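PDB 5LQ5: putative phosphonate binding protein for ABC transporter from Prochlorococcus marinus str. MIT 9301, which binds inorganic phosphite strongly, and methylphosphonate and phosphate only very weakly, probably as the solute-binding component of an ABC transporter. Local coordinates for residues A[202-207]-A[258-263]; A[81-86]-A[253-258]; A[61-66]-A[207-212]; A[129-134]-A[268-273]. All coordinates share one frame; numbering follows the deposited sequence.

Contact 1: residues A[202-207]-A[258-263]; sequences EYVDYH and KQYKNI. With PO3 (phosphite ion), chain B.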
# COMPACT_ATOMS: atom_id res chain seq x y z
N GLU A 202 1.94 -4.08 14.59
CA GLU A 202 2.84 -3.65 13.50
C GLU A 202 3.30 -4.79 12.60
O GLU A 202 3.42 -5.94 13.05
CB GLU A 202 4.11 -2.98 14.06
CG GLU A 202 3.83 -1.71 14.86
CD GLU A 202 4.86 -1.41 15.94
OE1 GLU A 202 5.41 -2.35 16.57
OE2 GLU A 202 5.12 -0.22 16.19
N TYR A 203 3.60 -4.43 11.36
CA TYR A 203 4.11 -5.35 10.33
C TYR A 203 4.85 -4.49 9.28
O TYR A 203 4.77 -3.27 9.31
CB TYR A 203 2.97 -6.22 9.71
CG TYR A 203 1.82 -5.39 9.22
CD1 TYR A 203 1.88 -4.80 7.96
CD2 TYR A 203 0.71 -5.13 10.04
CE1 TYR A 203 0.86 -3.99 7.50
CE2 TYR A 203 -0.33 -4.32 9.59
CZ TYR A 203 -0.23 -3.74 8.32
OH TYR A 203 -1.23 -2.91 7.85
N VAL A 204 5.52 -5.14 8.32
CA VAL A 204 6.25 -4.41 7.26
C VAL A 204 5.31 -4.18 6.06
O VAL A 204 4.49 -5.03 5.77
CB VAL A 204 7.52 -5.15 6.79
CG1 VAL A 204 7.20 -6.39 5.99
CG2 VAL A 204 8.39 -4.23 5.98
N ASP A 205 5.46 -3.07 5.34
CA ASP A 205 4.56 -2.80 4.22
C ASP A 205 5.28 -2.20 2.99
O ASP A 205 5.94 -2.94 2.22
CB ASP A 205 3.32 -2.03 4.68
CG ASP A 205 2.14 -2.13 3.67
OD1 ASP A 205 2.33 -2.67 2.54
OD2 ASP A 205 1.00 -1.75 4.04
N TYR A 206 5.07 -0.91 2.74
CA TYR A 206 5.37 -0.38 1.41
C TYR A 206 6.85 -0.27 1.11
O TYR A 206 7.67 -0.05 2.00
CB TYR A 206 4.74 0.99 1.22
CG TYR A 206 3.23 1.05 1.20
CD1 TYR A 206 2.57 1.19 -0.00
CD2 TYR A 206 2.47 1.04 2.36
CE1 TYR A 206 1.20 1.28 -0.08
CE2 TYR A 206 1.07 1.12 2.32
CZ TYR A 206 0.44 1.28 1.10
OH TYR A 206 -0.96 1.37 1.11
N HIS A 207 7.18 -0.40 -0.17
CA HIS A 207 8.54 -0.27 -0.66
C HIS A 207 8.65 -0.10 -2.15
O HIS A 207 7.78 -0.57 -2.91
CB HIS A 207 9.39 -1.46 -0.20
CG HIS A 207 8.93 -2.80 -0.68
ND1 HIS A 207 7.80 -3.42 -0.18
CD2 HIS A 207 9.48 -3.68 -1.54
CE1 HIS A 207 7.67 -4.61 -0.75
NE2 HIS A 207 8.68 -4.79 -1.57
N LYS A 258 15.15 -9.39 2.75
CA LYS A 258 15.05 -10.16 4.01
C LYS A 258 13.89 -9.72 4.92
O LYS A 258 13.27 -10.55 5.63
CB LYS A 258 16.36 -10.06 4.81
CG LYS A 258 17.41 -11.11 4.49
CD LYS A 258 18.83 -10.65 4.85
CE LYS A 258 19.03 -10.38 6.34
NZ LYS A 258 19.21 -11.64 7.12
N GLN A 259 13.56 -8.43 4.86
CA GLN A 259 12.63 -7.86 5.84
C GLN A 259 11.18 -8.30 5.57
O GLN A 259 10.32 -8.20 6.45
CB GLN A 259 12.80 -6.35 6.08
CG GLN A 259 12.13 -5.39 5.13
CD GLN A 259 11.98 -3.96 5.69
OE1 GLN A 259 12.72 -3.51 6.55
NE2 GLN A 259 10.99 -3.27 5.19
N TYR A 260 10.93 -8.85 4.38
CA TYR A 260 9.55 -9.21 3.97
C TYR A 260 9.22 -10.69 4.18
O TYR A 260 8.21 -11.18 3.72
CB TYR A 260 9.30 -8.81 2.50
CG TYR A 260 9.52 -7.34 2.33
CD1 TYR A 260 8.55 -6.39 2.71
CD2 TYR A 260 10.76 -6.88 1.92
CE1 TYR A 260 8.83 -5.01 2.62
CE2 TYR A 260 11.05 -5.55 1.85
CZ TYR A 260 10.11 -4.62 2.19
OH TYR A 260 10.52 -3.32 2.13
N LYS A 261 10.11 -11.41 4.88
CA LYS A 261 9.93 -12.84 5.19
C LYS A 261 8.60 -13.16 5.87
O LYS A 261 7.90 -14.10 5.49
CB LYS A 261 11.10 -13.33 6.09
CG LYS A 261 11.17 -14.83 6.33
CD LYS A 261 12.26 -15.14 7.35
CE LYS A 261 12.16 -16.53 7.96
NZ LYS A 261 11.20 -16.64 9.10
N ASN A 262 8.24 -12.36 6.86
CA ASN A 262 6.99 -12.58 7.62
C ASN A 262 5.76 -12.35 6.72
O ASN A 262 4.82 -13.14 6.73
CB ASN A 262 6.96 -11.69 8.86
CG ASN A 262 5.67 -11.81 9.63
OD1 ASN A 262 5.37 -12.85 10.26
ND2 ASN A 262 4.88 -10.76 9.58
N ILE A 263 5.81 -11.31 5.88
CA ILE A 263 4.69 -11.10 4.95
C ILE A 263 4.56 -12.28 3.99
O ILE A 263 3.47 -12.78 3.74
CB ILE A 263 4.86 -9.79 4.16
CG1 ILE A 263 4.78 -8.56 5.08
CG2 ILE A 263 3.82 -9.68 3.03
CD1 ILE A 263 3.56 -8.43 5.94
P PO3 B . -0.91 -2.19 0.85
O1 PO3 B . -0.90 -2.10 2.42
O2 PO3 B . -0.38 -3.57 0.28
O3 PO3 B . -2.31 -1.83 0.28
O HOH W 1 5.96 -8.10 8.81
O HOH W 2 8.69 -1.86 3.72
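In the two-lobed periplasmic binding protein fold, residues 202-207 cross between the lobes, from strand 194-199 of one sheet to strand 207-210 of the other, and the start of helix 261-269 packs against this linker. Y260, at the N-cap position of that helix, can be followed outward. From its CB, CG lies anti to the carbonyl carbon (chi1 -59°), which carries the ring to the linker. CD1 rests on methyl CG1 of V204; Y260 CE1 lies 3.5 Å from V204 CG2. CZ sits over the centre of the H207 imidazole. The rings form a face-to-face stack, with centroids 4.0 Å apart and planes tilted by 28°, while CG of Q259 lies over the opposite face of the tyrosine, toward the rim. At the tip, Y260 OH reaches to 3.2 Å from H207 CB. A second restraint fixes the imidazole's rotation: H207 ND1 donates in its ring plane to D205 O, at 3.1 Å. Beta-branched V204 suits its place: both methyls lie against Y260, and each has a further neighbour, CG1 meeting I263 CG1 tightly at 3.4 Å and CG2 the amide NE2 of Q259 at 2.9 Å. D205 and Y206 turn the other way, into the phosphite pocket. D205 OD2 comes within 2.5 Å of phosphite O1, so close that one of these acid groups probably holds a proton, and backbone N of G65 bonds D205 OD1. A water bridges the two segments beside the stack, donating to Y206 O and accepting from Y260 OH at 2.8 Å.

Contact 2: residues A[81-86]-A[253-258]; sequences IAQRDI and IKAESK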
# COMPACT_ATOMS: atom_id res chain seq x y z
N ILE A 81 14.60 -1.14 -3.30
CA ILE A 81 15.30 0.18 -3.34
C ILE A 81 15.22 0.98 -2.05
O ILE A 81 16.25 1.46 -1.58
CB ILE A 81 14.78 1.03 -4.53
CG1 ILE A 81 15.16 0.39 -5.87
CG2 ILE A 81 15.27 2.48 -4.46
CD1 ILE A 81 16.62 0.50 -6.25
N ALA A 82 14.03 1.17 -1.52
CA ALA A 82 13.77 2.07 -0.39
C ALA A 82 12.38 1.85 0.21
O ALA A 82 11.51 1.21 -0.39
CB ALA A 82 13.90 3.51 -0.83
N GLN A 83 12.18 2.39 1.40
CA GLN A 83 10.91 2.40 2.10
C GLN A 83 10.86 3.68 2.93
O GLN A 83 11.81 4.45 2.92
CB GLN A 83 10.75 1.14 2.99
CG GLN A 83 11.70 1.14 4.19
CD GLN A 83 11.71 -0.13 5.03
OE1 GLN A 83 10.68 -0.68 5.33
NE2 GLN A 83 12.90 -0.54 5.47
N ARG A 84 9.76 3.89 3.64
CA ARG A 84 9.66 4.94 4.68
C ARG A 84 9.94 4.35 6.05
O ARG A 84 9.87 3.14 6.24
CB ARG A 84 8.29 5.61 4.66
CG ARG A 84 7.87 6.11 3.28
CD ARG A 84 6.38 6.41 3.16
NE ARG A 84 5.58 5.20 3.37
CZ ARG A 84 4.26 5.16 3.30
NH1 ARG A 84 3.55 6.25 3.05
NH2 ARG A 84 3.63 4.01 3.48
N ASP A 85 10.25 5.20 7.02
CA ASP A 85 10.41 4.72 8.40
C ASP A 85 9.18 3.96 8.88
O ASP A 85 9.30 2.90 9.46
CB ASP A 85 10.70 5.86 9.39
CG ASP A 85 12.11 6.39 9.26
OD1 ASP A 85 13.06 5.68 9.64
OD2 ASP A 85 12.26 7.52 8.75
N ILE A 86 8.01 4.50 8.57
CA ILE A 86 6.73 3.88 8.98
C ILE A 86 6.48 2.48 8.38
O ILE A 86 5.80 1.64 8.99
CB ILE A 86 5.51 4.80 8.74
CG1 ILE A 86 4.27 4.23 9.44
CG2 ILE A 86 5.22 5.06 7.26
CD1 ILE A 86 4.49 3.96 10.92
N ILE A 253 14.28 5.63 3.43
CA ILE A 253 15.36 4.87 4.03
C ILE A 253 15.56 3.56 3.27
O ILE A 253 14.70 3.13 2.49
CB ILE A 253 15.08 4.53 5.52
CG1 ILE A 253 13.86 3.62 5.67
CG2 ILE A 253 14.90 5.81 6.33
CD1 ILE A 253 13.71 3.05 7.06
N LYS A 254 16.68 2.92 3.54
CA LYS A 254 17.04 1.64 2.92
C LYS A 254 16.06 0.52 3.34
O LYS A 254 15.48 0.52 4.42
CB LYS A 254 18.48 1.22 3.26
CG LYS A 254 19.50 2.17 2.69
CD LYS A 254 20.90 1.71 2.95
CE LYS A 254 21.86 2.87 2.78
NZ LYS A 254 23.27 2.46 3.00
N ALA A 255 15.91 -0.43 2.43
CA ALA A 255 15.06 -1.58 2.64
C ALA A 255 15.71 -2.77 1.98
O ALA A 255 16.28 -2.63 0.90
CB ALA A 255 13.68 -1.33 2.04
N GLU A 256 15.61 -3.94 2.59
CA GLU A 256 16.15 -5.16 1.97
C GLU A 256 15.10 -6.26 1.92
O GLU A 256 14.16 -6.27 2.72
CB GLU A 256 17.43 -5.65 2.65
CG GLU A 256 17.34 -5.88 4.15
CD GLU A 256 18.64 -6.42 4.74
OE1 GLU A 256 19.68 -6.39 4.04
OE2 GLU A 256 18.62 -6.88 5.90
N SER A 257 15.29 -7.18 0.97
CA SER A 257 14.36 -8.31 0.71
C SER A 257 14.11 -9.18 1.94
O SER A 257 13.00 -9.65 2.11
CB SER A 257 14.81 -9.19 -0.47
OG SER A 257 16.01 -9.87 -0.20
N LYS A 258 15.15 -9.39 2.75
CA LYS A 258 15.05 -10.16 4.01
C LYS A 258 13.89 -9.72 4.92
O LYS A 258 13.27 -10.55 5.63
CB LYS A 258 16.36 -10.06 4.81
CG LYS A 258 17.41 -11.11 4.49
CD LYS A 258 18.83 -10.65 4.85
CE LYS A 258 19.03 -10.38 6.34
NZ LYS A 258 19.21 -11.64 7.12
O HOH W 3 17.64 -0.19 -0.08
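I253 begins the second segment by pairing with Q83 through both of its backbone polar groups. Its N donates to Q83 O at 2.8 Å, and its carbonyl oxygen receives the N-H of Q83; both bonds run nearly along the C=O axes. The same oxygen also takes a CA-H...O contact from A82, with A82 CA 3.2 Å from I253 O and the small methyl CB beside it. The I253 side chain holds CG1 in the crowded position between backbone N and carbonyl carbon (chi1 64°), where it leans on the aliphatic part of Q83, with I253 CG1 3.6 Å from Q83 CG. Its CD1 reaches across to D85, 3.7 Å from OD1, a carboxylate that R251 engages in a salt bridge through OD2. This antiparallel hydrogen-bonded pair adds the short strand 252-253 to the outer edge of a six-stranded mixed sheet, alongside strand 79-84. K254 points its CB away from strand 79-84; what it contributes is the carbonyl: Q83 NE2 donates to K254 O at 3.0 Å, in the carbonyl plane and on a lone pair, with an N-H...O angle of 167°. Glutamine suits this place because its extended chain brings the amide back to the neighbouring backbone, while OE1 accepts from Q259. A255 then turns its methyl onto that amide, CB lying 3.6 Å from Q83 NE2. Where direct pairing lapses, a water links strand 79-84 to the departing loop, accepting from A255 N and donating to I81 O at 2.6 Å.

Contact 3: residues A[61-66]-A[207-212]; sequences VWFGGL and HWVAQG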
# COMPACT_ATOMS: atom_id res chain seq x y z
N VAL A 61 8.52 0.78 -9.13
CA VAL A 61 7.13 0.68 -8.64
C VAL A 61 7.05 0.76 -7.13
O VAL A 61 7.82 0.11 -6.43
CB VAL A 61 6.46 -0.62 -9.11
CG1 VAL A 61 5.04 -0.76 -8.60
CG2 VAL A 61 6.43 -0.70 -10.63
N TRP A 62 6.13 1.59 -6.66
CA TRP A 62 5.72 1.69 -5.26
C TRP A 62 4.73 0.58 -4.95
O TRP A 62 3.56 0.63 -5.38
CB TRP A 62 5.15 3.05 -5.00
CG TRP A 62 4.74 3.37 -3.61
CD1 TRP A 62 3.46 3.60 -3.17
CD2 TRP A 62 5.58 3.52 -2.47
NE1 TRP A 62 3.45 3.92 -1.83
CE2 TRP A 62 4.74 3.87 -1.37
CE3 TRP A 62 6.95 3.38 -2.25
CZ2 TRP A 62 5.23 4.08 -0.08
CZ3 TRP A 62 7.44 3.60 -0.95
CH2 TRP A 62 6.57 3.96 0.10
N PHE A 63 5.25 -0.48 -4.34
CA PHE A 63 4.49 -1.67 -3.99
C PHE A 63 4.10 -1.68 -2.50
O PHE A 63 4.76 -1.03 -1.65
CB PHE A 63 5.30 -2.94 -4.27
CG PHE A 63 5.26 -3.41 -5.70
CD1 PHE A 63 4.06 -3.81 -6.28
CD2 PHE A 63 6.41 -3.44 -6.48
CE1 PHE A 63 4.01 -4.25 -7.61
CE2 PHE A 63 6.37 -3.90 -7.78
CZ PHE A 63 5.15 -4.29 -8.36
N GLY A 64 3.06 -2.42 -2.16
CA GLY A 64 2.79 -2.84 -0.83
C GLY A 64 3.66 -4.04 -0.47
O GLY A 64 4.36 -4.57 -1.33
N GLY A 65 3.58 -4.49 0.77
CA GLY A 65 4.39 -5.65 1.20
C GLY A 65 4.10 -6.91 0.40
O GLY A 65 5.00 -7.50 -0.21
N LEU A 66 2.81 -7.27 0.34
CA LEU A 66 2.39 -8.48 -0.37
C LEU A 66 2.64 -8.37 -1.85
O LEU A 66 3.18 -9.27 -2.49
CB LEU A 66 0.92 -8.85 -0.10
CG LEU A 66 0.37 -10.09 -0.82
CD1 LEU A 66 1.17 -11.34 -0.43
CD2 LEU A 66 -1.08 -10.26 -0.46
N HIS A 207 7.18 -0.40 -0.17
CA HIS A 207 8.54 -0.27 -0.66
C HIS A 207 8.65 -0.10 -2.15
O HIS A 207 7.78 -0.57 -2.91
CB HIS A 207 9.39 -1.46 -0.20
CG HIS A 207 8.93 -2.80 -0.68
ND1 HIS A 207 7.80 -3.42 -0.18
CD2 HIS A 207 9.48 -3.68 -1.54
CE1 HIS A 207 7.67 -4.61 -0.75
NE2 HIS A 207 8.68 -4.79 -1.57
N TRP A 208 9.70 0.60 -2.56
CA TRP A 208 10.07 0.75 -3.95
C TRP A 208 10.83 -0.46 -4.42
O TRP A 208 11.77 -0.90 -3.77
CB TRP A 208 10.96 1.96 -4.17
CG TRP A 208 10.29 3.30 -4.07
CD1 TRP A 208 10.39 4.23 -3.05
CD2 TRP A 208 9.45 3.90 -5.07
NE1 TRP A 208 9.64 5.33 -3.36
CE2 TRP A 208 9.06 5.16 -4.59
CE3 TRP A 208 8.97 3.46 -6.30
CZ2 TRP A 208 8.23 6.00 -5.32
CZ3 TRP A 208 8.15 4.30 -7.03
CH2 TRP A 208 7.79 5.55 -6.54
N VAL A 209 10.48 -0.91 -5.62
CA VAL A 209 11.12 -2.02 -6.30
C VAL A 209 11.53 -1.57 -7.69
O VAL A 209 10.72 -1.03 -8.42
CB VAL A 209 10.21 -3.26 -6.39
CG1 VAL A 209 10.94 -4.42 -7.07
CG2 VAL A 209 9.74 -3.69 -4.99
N ALA A 210 12.78 -1.87 -8.08
CA ALA A 210 13.28 -1.55 -9.43
C ALA A 210 13.64 -2.82 -10.21
O ALA A 210 14.03 -3.84 -9.61
CB ALA A 210 14.50 -0.63 -9.37
N GLN A 211 13.55 -2.73 -11.52
CA GLN A 211 14.05 -3.77 -12.44
C GLN A 211 15.55 -3.94 -12.21
O GLN A 211 16.28 -2.99 -11.89
CB GLN A 211 13.81 -3.43 -13.91
CG GLN A 211 12.37 -3.30 -14.32
CD GLN A 211 11.61 -4.62 -14.39
OE1 GLN A 211 12.18 -5.70 -14.31
NE2 GLN A 211 10.32 -4.52 -14.54
N GLY A 212 15.99 -5.17 -12.45
CA GLY A 212 17.39 -5.56 -12.30
C GLY A 212 18.27 -5.21 -13.47
O GLY A 212 19.48 -5.31 -13.38
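Strands 61-63 and 207-210 run antiparallel, joined by four backbone hydrogen bonds in the V61-V209 and F63-H207 pairs. Three bonds lie in the carbonyl planes; in the fourth, F63 N to H207 O at 2.9 Å, the donor stands above the plane. Between these pairs W62 and W208 face each other on one side of the sheet, and their first torsions differ. W62 has CG anti to the backbone N (chi1 -177°), whereas W208 has CG anti to the carbonyl carbon (chi1 -73°). With these torsions the indoles meet edge to face, the planes inclined at 54° and the W62 edge aimed at the W208 face. W62 CE3 lies 3.6 Å from W208 CE2, and W62 CB stands over the W208 six-membered ring in a CH-pi contact, 3.9 Å from its centroid. Tryptophan suits position 208 because its broad flat face receives both the W62 edge and W62 CB. A leucine at W208 would lose that face and would probably loosen the packing around the W62 indole. The other side carries F63, whose ring is covered by V61 CG1 while F63 CD2 meets V209 CG2 at 3.7 Å. After F63 the chain passes G64, which touches the phosphite, and enters helix 65-74. Helix 46-54 covers the V61, F63 and V209 side, F26 stacks on W208, and strands 5-10 and 79-84 flank the pair in the sheet.

Contact 4: residues A[129-134]-A[268-273]; sequences GRLMPE and RKLNKI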
# COMPACT_ATOMS: atom_id res chain seq x y z
N GLY A 129 -4.87 -3.70 3.93
CA GLY A 129 -6.30 -3.72 3.69
C GLY A 129 -6.90 -5.11 3.58
O GLY A 129 -8.10 -5.26 3.54
N ARG A 130 -6.05 -6.13 3.54
CA ARG A 130 -6.56 -7.50 3.43
C ARG A 130 -5.73 -8.52 4.19
O ARG A 130 -6.26 -9.19 5.07
CB ARG A 130 -6.72 -7.94 1.98
CG ARG A 130 -7.49 -9.24 1.80
CD ARG A 130 -6.61 -10.47 1.89
NE ARG A 130 -7.43 -11.69 1.91
CZ ARG A 130 -7.97 -12.28 0.84
NH1 ARG A 130 -7.73 -11.83 -0.38
NH2 ARG A 130 -8.75 -13.36 1.00
N LEU A 131 -4.46 -8.70 3.82
CA LEU A 131 -3.66 -9.80 4.33
C LEU A 131 -3.57 -9.75 5.85
O LEU A 131 -3.88 -10.73 6.55
CB LEU A 131 -2.26 -9.82 3.70
CG LEU A 131 -1.44 -11.06 4.05
CD1 LEU A 131 -1.92 -12.30 3.29
CD2 LEU A 131 0.06 -10.81 3.84
N MET A 132 -3.09 -8.62 6.36
CA MET A 132 -2.90 -8.51 7.79
C MET A 132 -4.24 -8.45 8.55
O MET A 132 -4.39 -9.15 9.54
CB MET A 132 -1.93 -7.39 8.10
CG MET A 132 -0.51 -7.68 7.56
SD MET A 132 0.23 -9.28 7.97
CE MET A 132 0.24 -9.12 9.75
N PRO A 133 -5.22 -7.68 8.05
CA PRO A 133 -6.56 -7.75 8.68
C PRO A 133 -7.13 -9.15 8.80
O PRO A 133 -7.64 -9.54 9.88
CB PRO A 133 -7.40 -6.84 7.79
CG PRO A 133 -6.42 -5.74 7.42
CD PRO A 133 -5.14 -6.49 7.15
N GLU A 134 -7.03 -9.94 7.72
CA GLU A 134 -7.50 -11.33 7.75
C GLU A 134 -6.72 -12.19 8.77
O GLU A 134 -7.32 -12.98 9.52
CB GLU A 134 -7.50 -11.99 6.36
CG GLU A 134 -8.19 -13.36 6.38
CD GLU A 134 -8.55 -13.95 5.02
OE1 GLU A 134 -8.22 -13.37 3.97
OE2 GLU A 134 -9.17 -15.04 5.01
N ARG A 268 1.75 -17.14 2.24
CA ARG A 268 1.66 -18.56 1.92
C ARG A 268 0.54 -19.25 2.71
O ARG A 268 -0.22 -20.06 2.17
CB ARG A 268 2.96 -19.27 2.24
CG ARG A 268 4.11 -18.91 1.33
CD ARG A 268 5.34 -19.71 1.73
NE ARG A 268 6.50 -19.22 1.01
CZ ARG A 268 7.75 -19.59 1.25
NH1 ARG A 268 8.02 -20.55 2.14
NH2 ARG A 268 8.74 -19.03 0.58
N LYS A 269 0.46 -18.93 4.00
CA LYS A 269 -0.52 -19.57 4.87
C LYS A 269 -1.95 -19.25 4.45
O LYS A 269 -2.83 -20.08 4.54
CB LYS A 269 -0.32 -19.14 6.30
CG LYS A 269 -1.00 -20.09 7.29
CD LYS A 269 -0.74 -19.66 8.71
CE LYS A 269 -1.54 -18.44 9.05
NZ LYS A 269 -2.89 -18.88 9.53
N LEU A 270 -2.14 -18.04 3.93
CA LEU A 270 -3.48 -17.62 3.46
C LEU A 270 -3.70 -17.83 1.95
O LEU A 270 -4.69 -17.37 1.38
CB LEU A 270 -3.70 -16.16 3.85
CG LEU A 270 -3.92 -15.90 5.36
CD1 LEU A 270 -4.07 -14.41 5.60
CD2 LEU A 270 -5.11 -16.63 5.94
N ASN A 271 -2.78 -18.55 1.31
CA ASN A 271 -2.85 -18.86 -0.10
C ASN A 271 -2.97 -17.61 -0.99
O ASN A 271 -3.70 -17.59 -2.00
CB ASN A 271 -3.97 -19.88 -0.41
CG ASN A 271 -3.82 -20.49 -1.80
OD1 ASN A 271 -2.71 -20.58 -2.34
ND2 ASN A 271 -4.93 -20.88 -2.41
N LYS A 272 -2.20 -16.60 -0.61
CA LYS A 272 -2.23 -15.30 -1.28
C LYS A 272 -0.97 -14.88 -1.98
O LYS A 272 -0.83 -13.73 -2.38
CB LYS A 272 -2.75 -14.21 -0.32
CG LYS A 272 -4.27 -14.17 -0.22
CD LYS A 272 -5.03 -14.05 -1.54
CE LYS A 272 -4.50 -12.92 -2.42
NZ LYS A 272 -5.15 -12.90 -3.74
N ILE A 273 -0.07 -15.81 -2.21
CA ILE A 273 1.11 -15.50 -2.99
C ILE A 273 0.70 -15.50 -4.48
O ILE A 273 1.11 -14.67 -5.28
CB ILE A 273 2.24 -16.51 -2.69
CG1 ILE A 273 2.74 -16.38 -1.27
CG2 ILE A 273 3.36 -16.30 -3.68
CD1 ILE A 273 3.26 -15.01 -0.90
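A Schellman motif ends helix 261-269 here, N271 serving as the C-prime residue with positive phi, and the chain that leaves it lies against helix 127-139. On the apolar side, buried L131 meets L270 methyl to methyl, L131 CD1 to L270 CD1 at 3.8 Å, the two leucines crossing obliquely, and L270 CD1 also approaches E134 CB. Leucine suits both places because its branched end offers methyls to the other without a polar atom to satisfy. The outer part is polar: the flexible K272 chain, bent at chi2 and chi3, merely crosses one face of the R130 guanidinium, with K272 CD 3.7 Å from R130 NH1. Aliphatic carbons rather than the ammonium make this contact, although R130 NH1 and K272 NZ come within 4.4 Å; such like charges would probably repel, yet N125 accepts from K272 NZ and the E124 carbonyl from R130 NH1. A methionine at R130 would lose the guanidinium and would probably leave E134 and the lysine chain less well fixed. In a salt bridge one helical turn long, the arginine grips the glutamate side-on, NE and NH2 donating in the guanidinium plane to E134 OE1 at 2.8 Å and 3.0 Å.

Contacts 1 and 3 share H207 and both line the phosphite pocket, D205 and Y206 coming from the first and G64 from the second; D205 OD1 joins them by a probable 2.8 Å hydrogen bond to G65 N. Contact 2 belongs to the same sheet as contact 3, with W208 N 2.9 Å from A82 O, and reaches contact 1 where Q259 NE2 lies 2.6 Å from Q83 OE1. Contact 4 stands apart from contact 2, nearest atoms about 10 Å away, but shares helix 261-269 with contact 1 and packs M132 CG 3.7 Å from Y203 CG. Its L131 side chain remains about 7 Å from the phosphite.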